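AB hydrolase-1 domain-containing protein (PDB 4L9A) is an alpha/beta-hydrolase-fold protein that probably acts as a carboxylesterase, hydrolysing carboxylic ester bonds. Local coordinates at residues 251-254 and 258-261; 237-240 and 246-249; 232-237 and 283-288. All blocks are in the same frame, centred on the assembly; numbering follows the deposited sequence.

Contact 1: residues 251-254 and 258-261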
ATOM      1  N   GLU A 251       6.573   0.042 -14.710  1.00 34.45           N
ATOM      2  CA  GLU A 251       5.321   0.725 -14.975  1.00 36.76           C
ATOM      3  C   GLU A 251       5.049   1.865 -13.985  1.00 31.47           C
ATOM      4  O   GLU A 251       4.067   2.601 -14.146  1.00 36.53           O
ATOM      5  CB  GLU A 251       4.175  -0.290 -14.893  1.00 36.21           C
ATOM      6  CG  GLU A 251       4.116  -1.052 -13.557  1.00 31.68           C
ATOM      7  CD  GLU A 251       5.019  -2.297 -13.539  1.00 35.97           C
ATOM      8  OE1 GLU A 251       6.059  -2.310 -14.228  1.00 36.82           O
ATOM      9  OE2 GLU A 251       4.667  -3.274 -12.853  1.00 37.84           O
ATOM     10  N   TYR A 252       5.875   1.994 -12.948  1.00 25.19           N
ATOM     11  CA  TYR A 252       5.633   3.023 -11.922  1.00 25.80           C
ATOM     12  C   TYR A 252       6.351   4.341 -12.228  1.00 32.11           C
ATOM     13  O   TYR A 252       6.085   5.369 -11.601  1.00 33.41           O
ATOM     14  CB  TYR A 252       6.009   2.524 -10.525  1.00 25.49           C
ATOM     15  CG  TYR A 252       5.151   1.376 -10.044  1.00 22.57           C
ATOM     16  CD1 TYR A 252       3.798   1.567  -9.753  1.00 21.97           C
ATOM     17  CD2 TYR A 252       5.678   0.098  -9.909  1.00 25.73           C
ATOM     18  CE1 TYR A 252       3.000   0.515  -9.326  1.00 27.25           C
ATOM     19  CE2 TYR A 252       4.889  -0.965  -9.483  1.00 25.42           C
ATOM     20  CZ  TYR A 252       3.545  -0.746  -9.189  1.00 27.34           C
ATOM     21  OH  TYR A 252       2.738  -1.780  -8.769  1.00 27.14           O
ATOM     22  N   LEU A 253       7.254   4.304 -13.197  1.00 26.29           N
ATOM     23  CA  LEU A 253       7.995   5.503 -13.578  1.00 34.03           C
ATOM     24  C   LEU A 253       7.556   6.036 -14.936  1.00 37.20           C
ATOM     25  O   LEU A 253       7.073   5.294 -15.785  1.00 47.28           O
ATOM     26  CB  LEU A 253       9.511   5.257 -13.543  1.00 35.01           C
ATOM     27  CG  LEU A 253      10.115   5.181 -12.136  1.00 42.28           C
ATOM     28  CD1 LEU A 253      11.622   4.921 -12.175  1.00 41.46           C
ATOM     29  CD2 LEU A 253       9.822   6.453 -11.362  1.00 43.59           C
ATOM     30  N   ASN A 254       7.715   7.340 -15.117  1.00 35.59           N
ATOM     31  CA  ASN A 254       7.386   8.000 -16.361  1.00 34.00           C
ATOM     32  C   ASN A 254       8.337   9.168 -16.513  1.00 33.88           C
ATOM     33  O   ASN A 254       9.301   9.282 -15.748  1.00 35.24           O
ATOM     34  CB  ASN A 254       5.922   8.474 -16.373  1.00 32.09           C
ATOM     35  CG  ASN A 254       5.604   9.433 -15.233  1.00 42.68           C
ATOM     36  OD1 ASN A 254       6.481  10.138 -14.728  1.00 40.29           O
ATOM     37  ND2 ASN A 254       4.336   9.467 -14.828  1.00 40.05           N
ATOM     38  N   GLN A 258       8.618  15.965 -12.457  1.00 42.46           N
ATOM     39  CA  GLN A 258       8.593  15.846 -11.004  1.00 35.23           C
ATOM     40  C   GLN A 258       8.744  14.404 -10.533  1.00 39.47           C
ATOM     41  O   GLN A 258       8.874  14.157  -9.335  1.00 38.67           O
ATOM     42  CB  GLN A 258       7.286  16.416 -10.439  1.00 39.48           C
ATOM     43  CG  GLN A 258       7.203  17.930 -10.429  1.00 46.53           C
ATOM     44  CD  GLN A 258       5.950  18.406  -9.713  1.00 55.08           C
ATOM     45  OE1 GLN A 258       4.839  18.264 -10.224  1.00 53.26           O
ATOM     46  NE2 GLN A 258       6.121  18.938  -8.506  1.00 57.56           N
ATOM     47  N   THR A 259       8.710  13.455 -11.467  1.00 37.53           N
ATOM     48  CA  THR A 259       8.876  12.046 -11.118  1.00 30.92           C
ATOM     49  C   THR A 259      10.301  11.772 -10.655  1.00 31.73           C
ATOM     50  O   THR A 259      11.251  12.250 -11.272  1.00 33.66           O
ATOM     51  CB  THR A 259       8.545  11.146 -12.318  1.00 31.40           C
ATOM     52  OG1 THR A 259       7.125  11.100 -12.495  1.00 34.79           O
ATOM     53  CG2 THR A 259       9.064   9.735 -12.104  1.00 28.48           C
ATOM     54  N   LYS A 260      10.450  11.012  -9.574  1.00 31.32           N
ATOM     55  CA  LYS A 260      11.777  10.636  -9.055  1.00 32.06           C
ATOM     56  C   LYS A 260      11.836   9.184  -8.595  1.00 36.43           C
ATOM     57  O   LYS A 260      10.841   8.624  -8.118  1.00 32.43           O
ATOM     58  CB  LYS A 260      12.185  11.514  -7.864  1.00 33.41           C
ATOM     59  CG  LYS A 260      12.124  13.023  -8.098  1.00 40.47           C
ATOM     60  CD  LYS A 260      12.788  13.775  -6.943  1.00 37.03           C
ATOM     61  CE  LYS A 260      12.753  15.279  -7.157  1.00 41.90           C
ATOM     62  NZ  LYS A 260      13.078  15.619  -8.563  1.00 41.43           N
ATOM     63  N   LEU A 261      13.007   8.576  -8.729  1.00 33.62           N
ATOM     64  CA  LEU A 261      13.292   7.309  -8.066  1.00 26.51           C
ATOM     65  C   LEU A 261      14.312   7.586  -6.969  1.00 30.12           C
ATOM     66  O   LEU A 261      15.423   8.038  -7.245  1.00 28.07           O
ATOM     67  CB  LEU A 261      13.833   6.273  -9.052  1.00 30.37           C
ATOM     68  CG  LEU A 261      14.333   4.948  -8.463  1.00 25.98           C
ATOM     69  CD1 LEU A 261      13.194   4.218  -7.761  1.00 26.75           C
ATOM     70  CD2 LEU A 261      14.976   4.072  -9.547  1.00 25.00           C
TER
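Thr259 and Asn254 meet through their polar ends: OG1 of Thr259 donates its hydrogen to OD1 of Asn254 over 2.5 Å, a short bond. The hydroxyl approaches the amide oxygen at a C=O...O angle of 140° and 21° out of the carbonyl plane. Threonine suits the place because its other branch does apolar work: with CG2 anti to the backbone N, the methyl is turned to Leu253, where it meets CD2 at 3.4 Å, tighter than usual for two carbons. The second methyl of Leu253, CD1, lies 4.1 Å from CB of Leu261, the two leucine side chains roughly perpendicular. Further out, OD1 of Asn254 also accepts from the backbone N of His256, closing an Asx turn in the connecting loop, its ND2 donates to the carbonyl of Ile233, and OG1 of Thr259 accepts from the backbone N of Ser235, at the start of the neighbouring strand. The hydroxyl thus acts as donor and acceptor at once, consistent with its proton pointing to the asparagine. Leu253 packing on Thr259 and Leu261 makes up much of the contact, and the hydrogen bonds give direction to the loop's return into edge strand 260-263.

Contact 2: residues 237-240 and 246-249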
ATOM      1  N   VAL A 237       8.966   7.165  -6.392  1.00 26.36           N
ATOM      2  CA  VAL A 237       9.145   5.777  -5.965  1.00 22.47           C
ATOM      3  C   VAL A 237      10.379   5.666  -5.071  1.00 29.05           C
ATOM      4  O   VAL A 237      11.437   6.229  -5.383  1.00 29.43           O
ATOM      5  CB  VAL A 237       9.247   4.828  -7.185  1.00 30.76           C
ATOM      6  CG1 VAL A 237       9.664   3.410  -6.775  1.00 20.24           C
ATOM      7  CG2 VAL A 237       7.926   4.806  -7.932  1.00 25.74           C
ATOM      8  N   PHE A 238      10.221   4.970  -3.947  1.00 24.98           N
ATOM      9  CA  PHE A 238      11.314   4.692  -3.022  1.00 22.11           C
ATOM     10  C   PHE A 238      11.581   3.202  -3.020  1.00 23.92           C
ATOM     11  O   PHE A 238      10.655   2.395  -2.927  1.00 26.73           O
ATOM     12  CB  PHE A 238      10.948   5.111  -1.581  1.00 20.74           C
ATOM     13  CG  PHE A 238      10.754   6.589  -1.407  1.00 28.99           C
ATOM     14  CD1 PHE A 238       9.569   7.199  -1.807  1.00 29.59           C
ATOM     15  CD2 PHE A 238      11.741   7.366  -0.828  1.00 31.69           C
ATOM     16  CE1 PHE A 238       9.379   8.570  -1.646  1.00 32.27           C
ATOM     17  CE2 PHE A 238      11.562   8.735  -0.663  1.00 29.04           C
ATOM     18  CZ  PHE A 238      10.386   9.338  -1.076  1.00 33.10           C
ATOM     19  N   SER A 239      12.854   2.836  -3.075  1.00 23.56           N
ATOM     20  CA  SER A 239      13.238   1.444  -3.115  1.00 24.90           C
ATOM     21  C   SER A 239      14.653   1.271  -2.585  1.00 29.45           C
ATOM     22  O   SER A 239      15.473   2.185  -2.665  1.00 29.49           O
ATOM     23  CB  SER A 239      13.177   0.942  -4.558  1.00 31.69           C
ATOM     24  OG  SER A 239      13.992  -0.202  -4.736  1.00 42.57           O
ATOM     25  N   GLU A 240      14.939   0.087  -2.061  1.00 26.67           N
ATOM     26  CA  GLU A 240      16.311  -0.281  -1.742  1.00 32.16           C
ATOM     27  C   GLU A 240      17.161  -0.194  -3.015  1.00 31.74           C
ATOM     28  O   GLU A 240      16.664  -0.454  -4.113  1.00 25.89           O
ATOM     29  CB  GLU A 240      16.348  -1.692  -1.141  1.00 26.71           C
ATOM     30  CG  GLU A 240      15.583  -1.806   0.193  1.00 33.34           C
ATOM     31  CD  GLU A 240      15.389  -3.248   0.634  1.00 37.09           C
ATOM     32  OE1 GLU A 240      16.274  -3.789   1.316  1.00 40.79           O
ATOM     33  OE2 GLU A 240      14.354  -3.847   0.278  1.00 46.68           O
ATOM     34  N   GLU A 246      15.172  -2.385 -12.106  1.00 29.51           N
ATOM     35  CA  GLU A 246      13.796  -2.866 -12.143  1.00 33.22           C
ATOM     36  C   GLU A 246      12.805  -1.693 -12.142  1.00 31.67           C
ATOM     37  O   GLU A 246      11.941  -1.598 -13.012  1.00 32.30           O
ATOM     38  CB  GLU A 246      13.549  -3.790 -10.943  1.00 26.69           C
ATOM     39  CG  GLU A 246      12.062  -4.095 -10.654  1.00 34.34           C
ATOM     40  CD  GLU A 246      11.856  -4.770  -9.298  1.00 32.28           C
ATOM     41  OE1 GLU A 246      12.862  -5.052  -8.612  1.00 31.72           O
ATOM     42  OE2 GLU A 246      10.691  -5.009  -8.912  1.00 32.11           O
ATOM     43  N   TYR A 247      12.961  -0.789 -11.182  1.00 26.50           N
ATOM     44  CA  TYR A 247      12.079   0.370 -11.073  1.00 26.79           C
ATOM     45  C   TYR A 247      12.243   1.388 -12.210  1.00 29.36           C
ATOM     46  O   TYR A 247      11.255   1.905 -12.721  1.00 28.84           O
ATOM     47  CB  TYR A 247      12.187   1.014  -9.688  1.00 25.43           C
ATOM     48  CG  TYR A 247      11.400   0.228  -8.663  1.00 28.85           C
ATOM     49  CD1 TYR A 247      10.014   0.094  -8.782  1.00 27.59           C
ATOM     50  CD2 TYR A 247      12.028  -0.401  -7.605  1.00 29.68           C
ATOM     51  CE1 TYR A 247       9.286  -0.623  -7.874  1.00 25.41           C
ATOM     52  CE2 TYR A 247      11.301  -1.129  -6.683  1.00 31.13           C
ATOM     53  CZ  TYR A 247       9.931  -1.233  -6.825  1.00 25.60           C
ATOM     54  OH  TYR A 247       9.208  -1.955  -5.918  1.00 23.58           O
ATOM     55  N   LEU A 248      13.481   1.634 -12.632  1.00 31.06           N
ATOM     56  CA  LEU A 248      13.723   2.492 -13.790  1.00 33.35           C
ATOM     57  C   LEU A 248      12.982   2.000 -15.035  1.00 36.40           C
ATOM     58  O   LEU A 248      12.502   2.802 -15.833  1.00 32.26           O
ATOM     59  CB  LEU A 248      15.224   2.596 -14.086  1.00 35.91           C
ATOM     60  CG  LEU A 248      16.050   3.480 -13.150  1.00 38.62           C
ATOM     61  CD1 LEU A 248      17.492   3.584 -13.664  1.00 38.72           C
ATOM     62  CD2 LEU A 248      15.415   4.868 -13.035  1.00 39.15           C
ATOM     63  N   GLU A 249      12.887   0.682 -15.199  1.00 39.03           N
ATOM     64  CA  GLU A 249      12.219   0.095 -16.362  1.00 37.72           C
ATOM     65  C   GLU A 249      10.746  -0.213 -16.105  1.00 38.22           C
ATOM     66  O   GLU A 249      10.081  -0.822 -16.948  1.00 37.58           O
ATOM     67  CB  GLU A 249      12.883  -1.225 -16.742  1.00 38.58           C
ATOM     68  CG  GLU A 249      14.299  -1.117 -17.251  1.00 48.15           C
ATOM     69  CD  GLU A 249      14.907  -2.490 -17.460  1.00 65.74           C
ATOM     70  OE1 GLU A 249      14.315  -3.478 -16.958  1.00 64.74           O
ATOM     71  OE2 GLU A 249      15.968  -2.579 -18.120  1.00 72.24           O
TER
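Tyr247 presents its ring to strand 235-239 in two ways, with Val237 over a face and Ser239 at an oblique approach. CG1 of Val237 sits 4.2 Å from the ring centroid and 21° off the ring normal, a CH-pi contact displaced toward the rim on the side of CD1, its nearest ring atom at 3.9 Å. The valine branch runs roughly perpendicular to the tyrosine side chain, and CG1 is the branch that touches because it stands anti to the backbone N (chi1 171°), turned to the helix. Two residues on, at the next position on the same face of the strand, Ser239 sets OG 3.4 Å from CE2 and CB 3.5 Å from CD2 of Tyr247. A small residue suits this position, since the broad ring comes close to the strand here. The serine hydroxyl does not spend its hydrogen on the ring: Ser239 OG donates to Glu240 O at 2.8 Å, 21° out of the carbonyl plane. The tyrosine's own hydroxyl is hydrogen-bonded to the carbonyl O of Pro143, while Leu261 of the adjoining strand packs against both Val237 and Tyr247. This is the packing of a beta-alpha-beta crossover: helix 244-248, which links the parallel strands 235-239 and 260-263 in the chain, lies against the sheet. Tyrosine answers both needs of such a buried site: its ring makes dispersion contacts with the strand, and its phenolic end reaches a polar partner, so that neither hydroxyl is buried without a hydrogen bond.

Contact 3: residues 232-237 and 283-288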
ATOM      1  N   LYS A 232       1.090  12.235 -17.259  1.00 43.97           N
ATOM      2  CA  LYS A 232       0.561  13.450 -16.634  1.00 47.73           C
ATOM      3  C   LYS A 232       0.608  13.434 -15.104  1.00 41.04           C
ATOM      4  O   LYS A 232       0.384  14.458 -14.459  1.00 46.70           O
ATOM      5  CB  LYS A 232      -0.881  13.701 -17.094  1.00 54.51           C
ATOM      6  CG  LYS A 232      -1.073  13.704 -18.609  1.00 68.08           C
ATOM      7  CD  LYS A 232      -2.550  13.844 -18.979  1.00 77.61           C
ATOM      8  CE  LYS A 232      -2.809  13.483 -20.440  1.00 79.72           C
ATOM      9  NZ  LYS A 232      -4.273  13.435 -20.729  1.00 82.44           N
ATOM     10  N   ILE A 233       0.883  12.275 -14.522  1.00 39.29           N
ATOM     11  CA  ILE A 233       0.904  12.156 -13.069  1.00 34.67           C
ATOM     12  C   ILE A 233       2.318  11.928 -12.555  1.00 35.53           C
ATOM     13  O   ILE A 233       2.955  10.948 -12.930  1.00 38.07           O
ATOM     14  CB  ILE A 233       0.051  10.964 -12.598  1.00 34.60           C
ATOM     15  CG1 ILE A 233      -1.426  11.175 -12.962  1.00 38.94           C
ATOM     16  CG2 ILE A 233       0.220  10.747 -11.098  1.00 29.55           C
ATOM     17  CD1 ILE A 233      -2.275   9.941 -12.702  1.00 39.60           C
ATOM     18  N   PRO A 234       2.799  12.809 -11.665  1.00 39.13           N
ATOM     19  CA  PRO A 234       4.133  12.601 -11.092  1.00 37.48           C
ATOM     20  C   PRO A 234       4.163  11.378 -10.192  1.00 36.44           C
ATOM     21  O   PRO A 234       3.187  11.083  -9.488  1.00 31.45           O
ATOM     22  CB  PRO A 234       4.387  13.871 -10.268  1.00 36.04           C
ATOM     23  CG  PRO A 234       3.139  14.686 -10.336  1.00 38.26           C
ATOM     24  CD  PRO A 234       2.064  13.897 -11.004  1.00 41.49           C
ATOM     25  N   SER A 235       5.290  10.678 -10.220  1.00 29.64           N
ATOM     26  CA  SER A 235       5.481   9.465  -9.449  1.00 31.59           C
ATOM     27  C   SER A 235       6.752   9.585  -8.631  1.00 31.94           C
ATOM     28  O   SER A 235       7.822   9.858  -9.179  1.00 29.95           O
ATOM     29  CB  SER A 235       5.595   8.266 -10.391  1.00 30.48           C
ATOM     30  OG  SER A 235       5.760   7.061  -9.671  1.00 25.07           O
ATOM     31  N   ILE A 236       6.648   9.383  -7.320  1.00 28.01           N
ATOM     32  CA  ILE A 236       7.843   9.314  -6.490  1.00 25.62           C
ATOM     33  C   ILE A 236       7.949   7.894  -5.946  1.00 30.21           C
ATOM     34  O   ILE A 236       7.104   7.455  -5.156  1.00 25.79           O
ATOM     35  CB  ILE A 236       7.825  10.308  -5.313  1.00 32.75           C
ATOM     36  CG1 ILE A 236       7.432  11.718  -5.772  1.00 36.55           C
ATOM     37  CG2 ILE A 236       9.196  10.334  -4.641  1.00 28.39           C
ATOM     38  CD1 ILE A 236       8.479  12.394  -6.596  1.00 43.68           C
ATOM     39  N   VAL A 237       8.966   7.165  -6.392  1.00 26.36           N
ATOM     40  CA  VAL A 237       9.145   5.777  -5.965  1.00 22.47           C
ATOM     41  C   VAL A 237      10.379   5.666  -5.071  1.00 29.05           C
ATOM     42  O   VAL A 237      11.437   6.229  -5.383  1.00 29.43           O
ATOM     43  CB  VAL A 237       9.247   4.828  -7.185  1.00 30.76           C
ATOM     44  CG1 VAL A 237       9.664   3.410  -6.775  1.00 20.24           C
ATOM     45  CG2 VAL A 237       7.926   4.806  -7.932  1.00 25.74           C
ATOM     46  N   GLU A 283       6.496  16.969   0.232  1.00 44.46           N
ATOM     47  CA  GLU A 283       6.346  18.410   0.374  1.00 57.43           C
ATOM     48  C   GLU A 283       6.815  19.120  -0.889  1.00 56.77           C
ATOM     49  O   GLU A 283       6.175  20.052  -1.362  1.00 65.39           O
ATOM     50  CB  GLU A 283       7.130  18.908   1.588  1.00 67.91           C
ATOM     51  CG  GLU A 283       6.437  18.645   2.913  1.00 80.49           C
ATOM     52  CD  GLU A 283       7.397  18.624   4.086  1.00 91.17           C
ATOM     53  OE1 GLU A 283       8.599  18.892   3.879  1.00 96.77           O
ATOM     54  OE2 GLU A 283       6.949  18.341   5.217  1.00 90.02           O
ATOM     55  N   GLN A 284       7.935  18.661  -1.434  1.00 47.97           N
ATOM     56  CA  GLN A 284       8.491  19.235  -2.649  1.00 50.19           C
ATOM     57  C   GLN A 284       7.550  19.027  -3.831  1.00 53.96           C
ATOM     58  O   GLN A 284       7.365  19.923  -4.652  1.00 59.05           O
ATOM     59  CB  GLN A 284       9.859  18.622  -2.940  1.00 42.18           C
ATOM     60  CG  GLN A 284      10.377  18.877  -4.342  1.00 52.64           C
ATOM     61  CD  GLN A 284      11.747  18.272  -4.573  1.00 55.56           C
ATOM     62  OE1 GLN A 284      12.024  17.152  -4.148  1.00 53.89           O
ATOM     63  NE2 GLN A 284      12.614  19.014  -5.246  1.00 62.49           N
ATOM     64  N   LEU A 285       6.952  17.844  -3.909  1.00 43.20           N
ATOM     65  CA  LEU A 285       6.020  17.530  -4.985  1.00 41.46           C
ATOM     66  C   LEU A 285       4.827  18.480  -4.948  1.00 48.70           C
ATOM     67  O   LEU A 285       4.445  19.061  -5.969  1.00 49.17           O
ATOM     68  CB  LEU A 285       5.547  16.071  -4.884  1.00 41.90           C
ATOM     69  CG  LEU A 285       4.539  15.594  -5.933  1.00 47.84           C
ATOM     70  CD1 LEU A 285       5.050  15.877  -7.337  1.00 49.46           C
ATOM     71  CD2 LEU A 285       4.255  14.117  -5.770  1.00 42.31           C
ATOM     72  N   LEU A 286       4.253  18.647  -3.762  1.00 49.53           N
ATOM     73  CA  LEU A 286       3.073  19.484  -3.594  1.00 43.04           C
ATOM     74  C   LEU A 286       3.356  20.966  -3.835  1.00 52.31           C
ATOM     75  O   LEU A 286       2.510  21.691  -4.365  1.00 51.09           O
ATOM     76  CB  LEU A 286       2.478  19.285  -2.202  1.00 43.89           C
ATOM     77  CG  LEU A 286       2.009  17.866  -1.924  1.00 40.89           C
ATOM     78  CD1 LEU A 286       1.351  17.789  -0.553  1.00 42.47           C
ATOM     79  CD2 LEU A 286       1.052  17.430  -3.017  1.00 46.23           C
ATOM     80  N   SER A 287       4.542  21.421  -3.448  1.00 55.73           N
ATOM     81  CA  SER A 287       4.872  22.832  -3.582  1.00 63.34           C
ATOM     82  C   SER A 287       5.044  23.236  -5.046  1.00 62.35           C
ATOM     83  O   SER A 287       4.882  24.409  -5.393  1.00 63.29           O
ATOM     84  CB  SER A 287       6.131  23.170  -2.787  1.00 67.11           C
ATOM     85  OG  SER A 287       7.251  22.490  -3.319  1.00 71.66           O
ATOM     86  N   ASN A 288       5.356  22.264  -5.902  1.00 57.28           N
ATOM     87  CA  ASN A 288       5.650  22.549  -7.309  1.00 60.92           C
ATOM     88  C   ASN A 288       4.655  21.972  -8.324  1.00 57.94           C
ATOM     89  O   ASN A 288       4.946  21.919  -9.519  1.00 58.02           O
ATOM     90  CB  ASN A 288       7.063  22.081  -7.657  1.00 66.92           C
ATOM     91  CG  ASN A 288       8.125  22.781  -6.834  1.00 76.39           C
ATOM     92  OD1 ASN A 288       8.918  22.134  -6.144  1.00 82.02           O
ATOM     93  ND2 ASN A 288       8.145  24.109  -6.900  1.00 71.35           N
TER
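Pro234 and Leu285 mark the closest backbone approach, with CA atoms 8.1 Å apart, a separation that leaves the contact to side chains. Residues 232-237 run extended into strand 235-239, whereas 283-288 form the last turn of helix 275-287, which ends as Asn288 leaves helical geometry. In the extended chain alternate residues face the same way, so Pro234 and Ile236 point to the helix while Ser235 between them points away, its OG bonded to the carbonyl of Tyr252. The helix answers with a single residue, Leu285. Its CG lies anti to the backbone N (chi1 179°), carrying the forked end out to the strand, where the two methyls take separate partners. CD1 meets the proline ring at CB, 3.6 Å away, with CG slightly farther at 3.8 Å, the leucine standing nearly perpendicular to the proline. CD2 reaches CG1 of Ile236 at 4.0 Å, and here Ile236 and Leu285 lie side by side, running in opposite senses. Leucine suits the site because its branching beyond CB lets one residue span Pro234, just before the strand, and Ile236 in it; the beta-branched isoleucine fits an extended backbone, and proline offers a compact apolar ring. Ile139 of strand 134-141 touches both Leu285 and Ile236, extending the apolar layer across the sheet. Along the outer side of the helix, Ser287 returns its OG to the carbonyl O of Gln284 at 2.9 Å, from 36° above the carbonyl plane. This is alpha/beta packing of the C-terminal helix on the central sheet: no hydrogen bond crosses between the two segments, and their adhesion rests on dispersion and the burial of apolar carbon.

From the N-terminal side, residues 232-237 enter strand 235-239, which serves two of the contacts. Contact 2 is the first to close, a short loop from the strand to helix 244-248; contact 1 follows in series, closing the loop that leads into strand 260-263. Contact 3 closes last, when helix 275-287 comes back to the start of strand 235-239, so contact 1 lies wholly within its span. Contact 1 touches both others, through backbone pairing of Lys260 with Val237 and through Asn254 with Ile233. Contacts 2 and 3 bring helices 244-248 and 275-287 to strand 235-239 through residues that alternate along it, and contact 1 ties the loop after helix 244-248 to strand 260-263.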